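Local coordinates for YARHG domain-containing protein (Legionella pneumophila subsp. pneumophila, PDB 4G2A), which is of unknown function but contains DUF4424 and YARHG domains and is a putative nutrient-binding protein, at residues Met40-Trp44 / Gly146-Asp150; Thr183-Cys188 / Leu231-Gly236. The contacts are given in a common frame with arbitrary orientation. Residue numbers count along the deposited sequence, not the author numbering.

Interaction 1 (Met40-Trp44 / Gly146-Asp150)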
HETATM    1  N   MSE A  40       3.780  -3.745  13.056  1.00 36.24           N
HETATM    2  CA  MSE A  40       3.892  -2.837  11.900  1.00 33.68           C
HETATM    3  C   MSE A  40       5.103  -3.195  11.046  1.00 38.10           C
HETATM    4  O   MSE A  40       5.863  -2.325  10.607  1.00 38.13           O
HETATM    5  CB  MSE A  40       3.920  -1.350  12.326  1.00 34.54           C
HETATM    6  CG  MSE A  40       2.775  -0.924  13.243  1.00 40.13           C
HETATM    7 SE   MSE A  40       0.989  -1.538  12.724  0.75 46.18          SE
HETATM    8  CE  MSE A  40       0.862  -0.842  10.926  1.00 40.63           C
ATOM      9  N   ASN A  41       5.262  -4.498  10.796  1.00 34.59           N
ATOM     10  CA  ASN A  41       6.362  -5.022  10.001  1.00 33.68           C
ATOM     11  C   ASN A  41       5.820  -5.579   8.663  1.00 34.11           C
ATOM     12  O   ASN A  41       6.395  -6.489   8.059  1.00 33.54           O
ATOM     13  CB  ASN A  41       7.177  -6.062  10.815  1.00 34.45           C
ATOM     14  CG  ASN A  41       6.424  -7.307  11.212  1.00 47.88           C
ATOM     15  OD1 ASN A  41       5.218  -7.440  10.998  1.00 31.96           O
ATOM     16  ND2 ASN A  41       7.140  -8.263  11.779  1.00 46.82           N
ATOM     17  N   GLY A  42       4.740  -4.970   8.201  1.00 28.71           N
ATOM     18  CA  GLY A  42       4.125  -5.300   6.924  1.00 27.68           C
ATOM     19  C   GLY A  42       4.983  -4.890   5.745  1.00 31.04           C
ATOM     20  O   GLY A  42       5.846  -4.002   5.843  1.00 29.98           O
ATOM     21  N   SER A  43       4.762  -5.563   4.618  1.00 26.36           N
ATOM     22  CA  SER A  43       5.501  -5.301   3.398  1.00 24.40           C
ATOM     23  C   SER A  43       4.608  -5.488   2.177  1.00 26.81           C
ATOM     24  O   SER A  43       3.553  -6.116   2.252  1.00 24.24           O
ATOM     25  CB  SER A  43       6.722  -6.218   3.301  1.00 28.71           C
ATOM     26  OG  SER A  43       6.393  -7.580   3.538  1.00 34.78           O
ATOM     27  N   TRP A  44       5.031  -4.867   1.068  1.00 24.74           N
ATOM     28  CA  TRP A  44       4.447  -4.998  -0.252  1.00 25.34           C
ATOM     29  C   TRP A  44       5.524  -5.515  -1.198  1.00 29.92           C
ATOM     30  O   TRP A  44       6.652  -5.004  -1.196  1.00 28.24           O
ATOM     31  CB  TRP A  44       3.868  -3.669  -0.753  1.00 23.17           C
ATOM     32  CG  TRP A  44       2.683  -3.194   0.027  1.00 23.23           C
ATOM     33  CD1 TRP A  44       2.665  -2.204   0.960  1.00 25.42           C
ATOM     34  CD2 TRP A  44       1.334  -3.672  -0.080  1.00 23.22           C
ATOM     35  NE1 TRP A  44       1.400  -2.053   1.464  1.00 25.01           N
ATOM     36  CE2 TRP A  44       0.555  -2.933   0.834  1.00 26.39           C
ATOM     37  CE3 TRP A  44       0.696  -4.626  -0.894  1.00 24.98           C
ATOM     38  CZ2 TRP A  44      -0.827  -3.112   0.960  1.00 25.88           C
ATOM     39  CZ3 TRP A  44      -0.670  -4.839  -0.735  1.00 26.56           C
ATOM     40  CH2 TRP A  44      -1.421  -4.069   0.163  1.00 26.83           C
ATOM     41  N   GLY A 146       8.259  -1.292   2.547  1.00 23.11           N
ATOM     42  CA  GLY A 146       7.550  -1.406   3.811  1.00 23.03           C
ATOM     43  C   GLY A 146       6.099  -1.024   3.567  1.00 29.42           C
ATOM     44  O   GLY A 146       5.728  -0.608   2.453  1.00 29.25           O
ATOM     45  N   ALA A 147       5.244  -1.201   4.580  1.00 26.45           N
ATOM     46  CA  ALA A 147       3.846  -0.868   4.382  1.00 25.81           C
ATOM     47  C   ALA A 147       3.510   0.411   5.134  1.00 29.68           C
ATOM     48  O   ALA A 147       3.380   0.413   6.362  1.00 29.87           O
ATOM     49  CB  ALA A 147       2.953  -2.021   4.801  1.00 26.93           C
ATOM     50  N   THR A 148       3.420   1.513   4.368  1.00 24.94           N
ATOM     51  CA  THR A 148       3.084   2.856   4.820  1.00 25.00           C
ATOM     52  C   THR A 148       1.799   2.813   5.666  1.00 30.19           C
ATOM     53  O   THR A 148       0.825   2.135   5.328  1.00 29.67           O
ATOM     54  CB  THR A 148       2.981   3.809   3.587  1.00 25.60           C
ATOM     55  OG1 THR A 148       4.272   3.890   3.025  1.00 24.47           O
ATOM     56  CG2 THR A 148       2.574   5.234   3.937  1.00 21.61           C
ATOM     57  N   TYR A 149       1.828   3.533   6.778  1.00 26.22           N
ATOM     58  CA  TYR A 149       0.697   3.625   7.665  1.00 25.53           C
ATOM     59  C   TYR A 149       0.733   4.989   8.379  1.00 27.54           C
ATOM     60  O   TYR A 149       1.786   5.609   8.487  1.00 25.51           O
ATOM     61  CB  TYR A 149       0.643   2.415   8.638  1.00 26.33           C
ATOM     62  CG  TYR A 149       1.772   2.361   9.642  1.00 27.51           C
ATOM     63  CD1 TYR A 149       2.967   1.713   9.343  1.00 29.36           C
ATOM     64  CD2 TYR A 149       1.635   2.932  10.906  1.00 28.20           C
ATOM     65  CE1 TYR A 149       4.011   1.658  10.268  1.00 30.51           C
ATOM     66  CE2 TYR A 149       2.671   2.888  11.834  1.00 29.43           C
ATOM     67  CZ  TYR A 149       3.854   2.237  11.516  1.00 37.52           C
ATOM     68  OH  TYR A 149       4.867   2.182  12.436  1.00 37.63           O
ATOM     69  N   ASP A 150      -0.424   5.462   8.845  1.00 25.56           N
ATOM     70  CA  ASP A 150      -0.478   6.764   9.495  1.00 26.23           C
ATOM     71  C   ASP A 150      -1.307   6.757  10.789  1.00 29.53           C
ATOM     72  O   ASP A 150      -1.937   5.745  11.129  1.00 27.86           O
ATOM     73  CB  ASP A 150      -0.993   7.843   8.520  1.00 27.65           C
ATOM     74  CG  ASP A 150      -2.342   7.570   7.908  1.00 33.34           C
ATOM     75  OD1 ASP A 150      -3.230   7.034   8.625  1.00 34.09           O
ATOM     76  OD2 ASP A 150      -2.569   8.022   6.772  1.00 39.28           O
TER
HETATM   77  O   HOH W   1       3.632  -1.329   8.332  1.00 28.58           O
HETATM   78  O   HOH W   2       6.066  -1.946   7.321  1.00 20.99           O
HETATM   79  O   HOH W   3       0.510   0.144   3.295  1.00 22.79           O
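The two segments meet where antiparallel strands 43-54 and 136-150 of a large mixed β-sheet part company. One bridge joins them: Ser-43 and Gly-146 form a non-hydrogen-bonded pair with CA atoms 4.4 Å apart. The end-to-end directions of the touching parts differ by 122°, well short of antiparallel, and the direct backbone bond beyond the bridge, Ala-147 N to Gly-42 O, is weak at 3.1 Å and an N-H···O angle of 121°. Water 2 lies in the same gap, 2.5 Å from Gly-42 O, and accepts from Ala-147 N at 3.0 Å.

Side chains pack around this gap. Met-40, modelled as selenomethionine, has a left-handed backbone (58/45) and the compact mmm rotamer, which folds its tip back onto Tyr-149. CE lies 3.7 Å from the ring centroid, 18° off the normal, a CH-pi contact over the face; SE is 4.8 Å from the same centroid, making this a Met-aromatic pair. Tyr-149, with chi1 p, presents that face, while His-155 of strand 155-160 also touches Met-40.

Nearer the bridge, the Trp-44 side chain starts out sideways, yet its m rotamer and chi2 of 103° bring the pyrrole part of the indole to Ala-147, whose CB is 3.9 Å from CD1. Gly-42 runs close to Ala-147: an ideal CB on it would fall a tight 3.3 Å from Ala-147 CB. The indole NH is satisfied by a water bridge, with Trp-44 NE1 donating to water 3 at 3.0 Å and water 3 donating to Thr-148 O at 2.9 Å.

Interaction 2 (Thr183-Cys188 / Leu231-Gly236); sequences TPTRLC and LCLFTG. With SO4 (sulfate ion), chain H; SO4 (sulfate ion), chain G.
Strand 185-187 runs antiparallel to 231-235, the end of strand 229-235 in the mixed β-sheet, with axes approaching to 4.5 Å and N-to-C directions 138° apart, a strongly twisted pair. Arg-186 (phi/psi -139/152) and Phe-234 (-107/131) form the hydrogen-bonded pair, CA-CA 5.2 Å: Phe-234 N donates to Arg-186 O at 2.7 Å and Arg-186 N to Phe-234 O at 3.3 Å. Leu-187 and Leu-233 form the next, non-hydrogen-bonded pair, CA-CA 4.6 Å; Cys-188 N donates to Cys-232 O at 3.1 Å. Thr-235 holds the N-cap position of helix 236-250 without a capping bond from its side chain, OG1 bonding to Ser-238 OG; water 4 joins Pro-184 O (2.6 Å) to Gly-236 N (2.8 Å).

Leu-187 (mt) lays CD2 3.5 Å from Leu-231 CD1 and 3.9 Å from Leu-233 CD2, a cluster touched by Tyr-216. Cys-188 (chi1 m), just after strand 185-187, and Cys-232 (chi1 t), within strand 229-235, form a disulfide seen for this protein; here their SG atoms are 2.9 Å apart, beyond the roughly 2.0 Å of an S-S bond. Cys-188 SG sits over the Phe-234 ring (chi1 -93°, between wells; chi2 -61°), 4.2 Å from its centroid and 23° off the normal, a sulfur-aromatic contact.

Arg-186 shares the Phe-234 side, but its side chain (mmt) leads away to two sulfates, probably from the crystallisation liquor. Its NE and NH2 donate to O4 of the chain G sulfate at 3.3 and 3.2 Å, NH1 to Thr-185 O at 2.8 Å, and NH2 to O2 of the chain H sulfate, also at 2.8 Å.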
ATOM      1  N   THR A 183      -4.835 -10.135   3.467  1.00 28.57           N
ATOM      2  CA  THR A 183      -5.466 -10.013   4.790  1.00 28.39           C
ATOM      3  C   THR A 183      -6.832  -9.358   4.558  1.00 32.08           C
ATOM      4  O   THR A 183      -6.934  -8.618   3.580  1.00 31.39           O
ATOM      5  CB  THR A 183      -4.566  -9.223   5.781  1.00 37.89           C
ATOM      6  OG1 THR A 183      -5.075  -9.364   7.115  1.00 39.39           O
ATOM      7  CG2 THR A 183      -4.454  -7.738   5.446  1.00 34.94           C
ATOM      8  N   PRO A 184      -7.891  -9.559   5.387  1.00 29.67           N
ATOM      9  CA  PRO A 184      -9.170  -8.860   5.103  1.00 29.36           C
ATOM     10  C   PRO A 184      -9.018  -7.332   5.187  1.00 31.83           C
ATOM     11  O   PRO A 184      -8.314  -6.823   6.064  1.00 33.60           O
ATOM     12  CB  PRO A 184     -10.138  -9.425   6.160  1.00 31.79           C
ATOM     13  CG  PRO A 184      -9.516 -10.705   6.600  1.00 36.12           C
ATOM     14  CD  PRO A 184      -8.033 -10.441   6.566  1.00 31.07           C
ATOM     15  N   THR A 185      -9.571  -6.615   4.197  1.00 25.44           N
ATOM     16  CA  THR A 185      -9.488  -5.156   4.116  1.00 24.18           C
ATOM     17  C   THR A 185     -10.798  -4.531   3.662  1.00 29.02           C
ATOM     18  O   THR A 185     -11.697  -5.204   3.159  1.00 29.18           O
ATOM     19  CB  THR A 185      -8.367  -4.668   3.116  1.00 28.88           C
ATOM     20  OG1 THR A 185      -8.694  -5.090   1.800  1.00 26.60           O
ATOM     21  CG2 THR A 185      -6.968  -5.134   3.480  1.00 23.34           C
ATOM     22  N   ARG A 186     -10.864  -3.223   3.831  1.00 26.88           N
ATOM     23  CA  ARG A 186     -11.884  -2.294   3.357  1.00 27.74           C
ATOM     24  C   ARG A 186     -11.181  -1.034   2.875  1.00 32.38           C
ATOM     25  O   ARG A 186     -10.104  -0.702   3.388  1.00 30.40           O
ATOM     26  CB  ARG A 186     -12.902  -1.934   4.468  1.00 27.21           C
ATOM     27  CG  ARG A 186     -14.022  -2.948   4.689  1.00 33.34           C
ATOM     28  CD  ARG A 186     -14.778  -3.251   3.409  1.00 35.19           C
ATOM     29  NE  ARG A 186     -15.804  -4.277   3.578  1.00 26.34           N
ATOM     30  CZ  ARG A 186     -15.593  -5.584   3.490  1.00 37.94           C
ATOM     31  NH1 ARG A 186     -14.367  -6.056   3.296  1.00 23.64           N
ATOM     32  NH2 ARG A 186     -16.599  -6.433   3.647  1.00 31.10           N
ATOM     33  N   LEU A 187     -11.785  -0.311   1.919  1.00 31.09           N
ATOM     34  CA  LEU A 187     -11.249   0.985   1.506  1.00 30.89           C
ATOM     35  C   LEU A 187     -11.529   1.968   2.622  1.00 36.17           C
ATOM     36  O   LEU A 187     -12.580   1.854   3.256  1.00 34.52           O
ATOM     37  CB  LEU A 187     -11.909   1.493   0.202  1.00 31.58           C
ATOM     38  CG  LEU A 187     -11.806   0.647  -1.026  1.00 36.82           C
ATOM     39  CD1 LEU A 187     -12.672   1.225  -2.137  1.00 38.33           C
ATOM     40  CD2 LEU A 187     -10.386   0.512  -1.466  1.00 38.20           C
ATOM     41  N   CYS A 188     -10.651   2.960   2.839  1.00 35.83           N
ATOM     42  CA  CYS A 188     -10.925   3.979   3.849  1.00 37.80           C
ATOM     43  C   CYS A 188     -12.087   4.863   3.385  1.00 42.57           C
ATOM     44  O   CYS A 188     -12.778   5.421   4.220  1.00 43.77           O
ATOM     45  CB  CYS A 188      -9.681   4.798   4.159  1.00 39.33           C
ATOM     46  SG  CYS A 188      -8.235   3.798   4.608  1.00 43.47           S
ATOM     47  N   LEU A 231      -4.099   3.994  -3.220  1.00 29.37           N
ATOM     48  CA  LEU A 231      -5.072   3.125  -2.583  1.00 30.07           C
ATOM     49  C   LEU A 231      -4.864   3.130  -1.076  1.00 33.23           C
ATOM     50  O   LEU A 231      -3.819   2.731  -0.558  1.00 31.29           O
ATOM     51  CB  LEU A 231      -5.001   1.706  -3.182  1.00 30.56           C
ATOM     52  CG  LEU A 231      -6.047   0.686  -2.747  1.00 35.81           C
ATOM     53  CD1 LEU A 231      -7.447   1.095  -3.191  1.00 35.56           C
ATOM     54  CD2 LEU A 231      -5.715  -0.679  -3.313  1.00 37.56           C
ATOM     55  N   CYS A 232      -5.871   3.640  -0.396  1.00 32.05           N
ATOM     56  CA  CYS A 232      -5.948   3.757   1.047  1.00 33.67           C
ATOM     57  C   CYS A 232      -6.835   2.617   1.608  1.00 33.58           C
ATOM     58  O   CYS A 232      -8.009   2.489   1.224  1.00 32.19           O
ATOM     59  CB  CYS A 232      -6.490   5.131   1.412  1.00 36.63           C
ATOM     60  SG  CYS A 232      -6.383   5.507   3.167  1.00 42.07           S
ATOM     61  N   LEU A 233      -6.261   1.782   2.489  1.00 27.42           N
ATOM     62  CA  LEU A 233      -6.941   0.601   3.044  1.00 27.01           C
ATOM     63  C   LEU A 233      -6.985   0.546   4.546  1.00 33.04           C
ATOM     64  O   LEU A 233      -6.074   1.034   5.223  1.00 33.40           O
ATOM     65  CB  LEU A 233      -6.237  -0.693   2.583  1.00 25.84           C
ATOM     66  CG  LEU A 233      -6.174  -1.008   1.093  1.00 28.64           C
ATOM     67  CD1 LEU A 233      -5.309  -2.238   0.850  1.00 27.42           C
ATOM     68  CD2 LEU A 233      -7.557  -1.198   0.509  1.00 30.29           C
ATOM     69  N   PHE A 234      -8.015  -0.135   5.066  1.00 29.23           N
ATOM     70  CA  PHE A 234      -8.121  -0.441   6.482  1.00 28.98           C
ATOM     71  C   PHE A 234      -7.845  -1.916   6.638  1.00 33.58           C
ATOM     72  O   PHE A 234      -8.417  -2.717   5.915  1.00 33.63           O
ATOM     73  CB  PHE A 234      -9.507  -0.077   7.083  1.00 31.51           C
ATOM     74  CG  PHE A 234      -9.624   1.291   7.709  1.00 32.57           C
ATOM     75  CD1 PHE A 234      -8.826   1.650   8.792  1.00 35.21           C
ATOM     76  CD2 PHE A 234     -10.569   2.201   7.254  1.00 35.21           C
ATOM     77  CE1 PHE A 234      -8.930   2.917   9.363  1.00 36.34           C
ATOM     78  CE2 PHE A 234     -10.676   3.468   7.826  1.00 38.15           C
ATOM     79  CZ  PHE A 234      -9.856   3.817   8.879  1.00 36.21           C
ATOM     80  N   THR A 235      -6.970  -2.272   7.563  1.00 37.85           N
ATOM     81  CA  THR A 235      -6.691  -3.655   7.931  1.00 37.47           C
ATOM     82  C   THR A 235      -7.485  -3.895   9.208  1.00 40.40           C
ATOM     83  O   THR A 235      -7.976  -2.927   9.798  1.00 40.18           O
ATOM     84  CB  THR A 235      -5.190  -3.881   8.093  1.00 42.44           C
ATOM     85  OG1 THR A 235      -4.711  -2.928   9.032  1.00 44.30           O
ATOM     86  CG2 THR A 235      -4.425  -3.782   6.786  1.00 33.84           C
ATOM     87  N   GLY A 236      -7.628  -5.152   9.617  1.00 36.48           N
ATOM     88  CA  GLY A 236      -8.414  -5.533  10.789  1.00 34.93           C
ATOM     89  C   GLY A 236      -8.083  -4.827  12.092  1.00 39.23           C
ATOM     90  O   GLY A 236      -8.905  -4.066  12.615  1.00 38.85           O
TER
HETATM   91  S   SO4 H 407     -15.272  -9.563   2.754  1.00 74.90           S
HETATM   92  O1  SO4 H 407     -14.148  -9.305   3.664  1.00 76.28           O
HETATM   93  O2  SO4 H 407     -16.523  -9.223   3.446  1.00 76.52           O
HETATM   94  O3  SO4 H 407     -15.141  -8.752   1.548  1.00 75.89           O
HETATM   95  O4  SO4 H 407     -15.299 -10.971   2.368  1.00 72.00           O
HETATM   96  S   SO4 G 406     -19.227  -4.318   5.106  1.00118.11           S
HETATM   97  O1  SO4 G 406     -18.943  -5.593   5.773  1.00117.79           O
HETATM   98  O2  SO4 G 406     -20.595  -3.897   5.400  1.00118.55           O
HETATM   99  O3  SO4 G 406     -18.299  -3.288   5.582  1.00117.88           O
HETATM  100  O4  SO4 G 406     -19.079  -4.481   3.661  1.00118.43           O
HETATM  101  O   HOH W   4      -6.864  -7.406   8.142  1.00 28.55           O

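Both contacts are largely buried parts of the same sheet, their centres 12 Å apart and their nearest atoms about 4 Å apart without touching. Strand 155-160 connects them, pairing antiparallel with strand 136-150 of interaction 1 and strand 229-235 of interaction 2; its His-155 touches both Met-40 and Thr-235, and its Val-157 both Trp-44 and Leu-231. The geometry differs. Interaction 1 buries 310 Å² at a diverging strand end where waters fill the gap and the direct backbone bond is weak. Interaction 2 buries 504 Å² in regular antiparallel pairing with three backbone bonds and a cysteine pair, and it leads directly into helix 236-250.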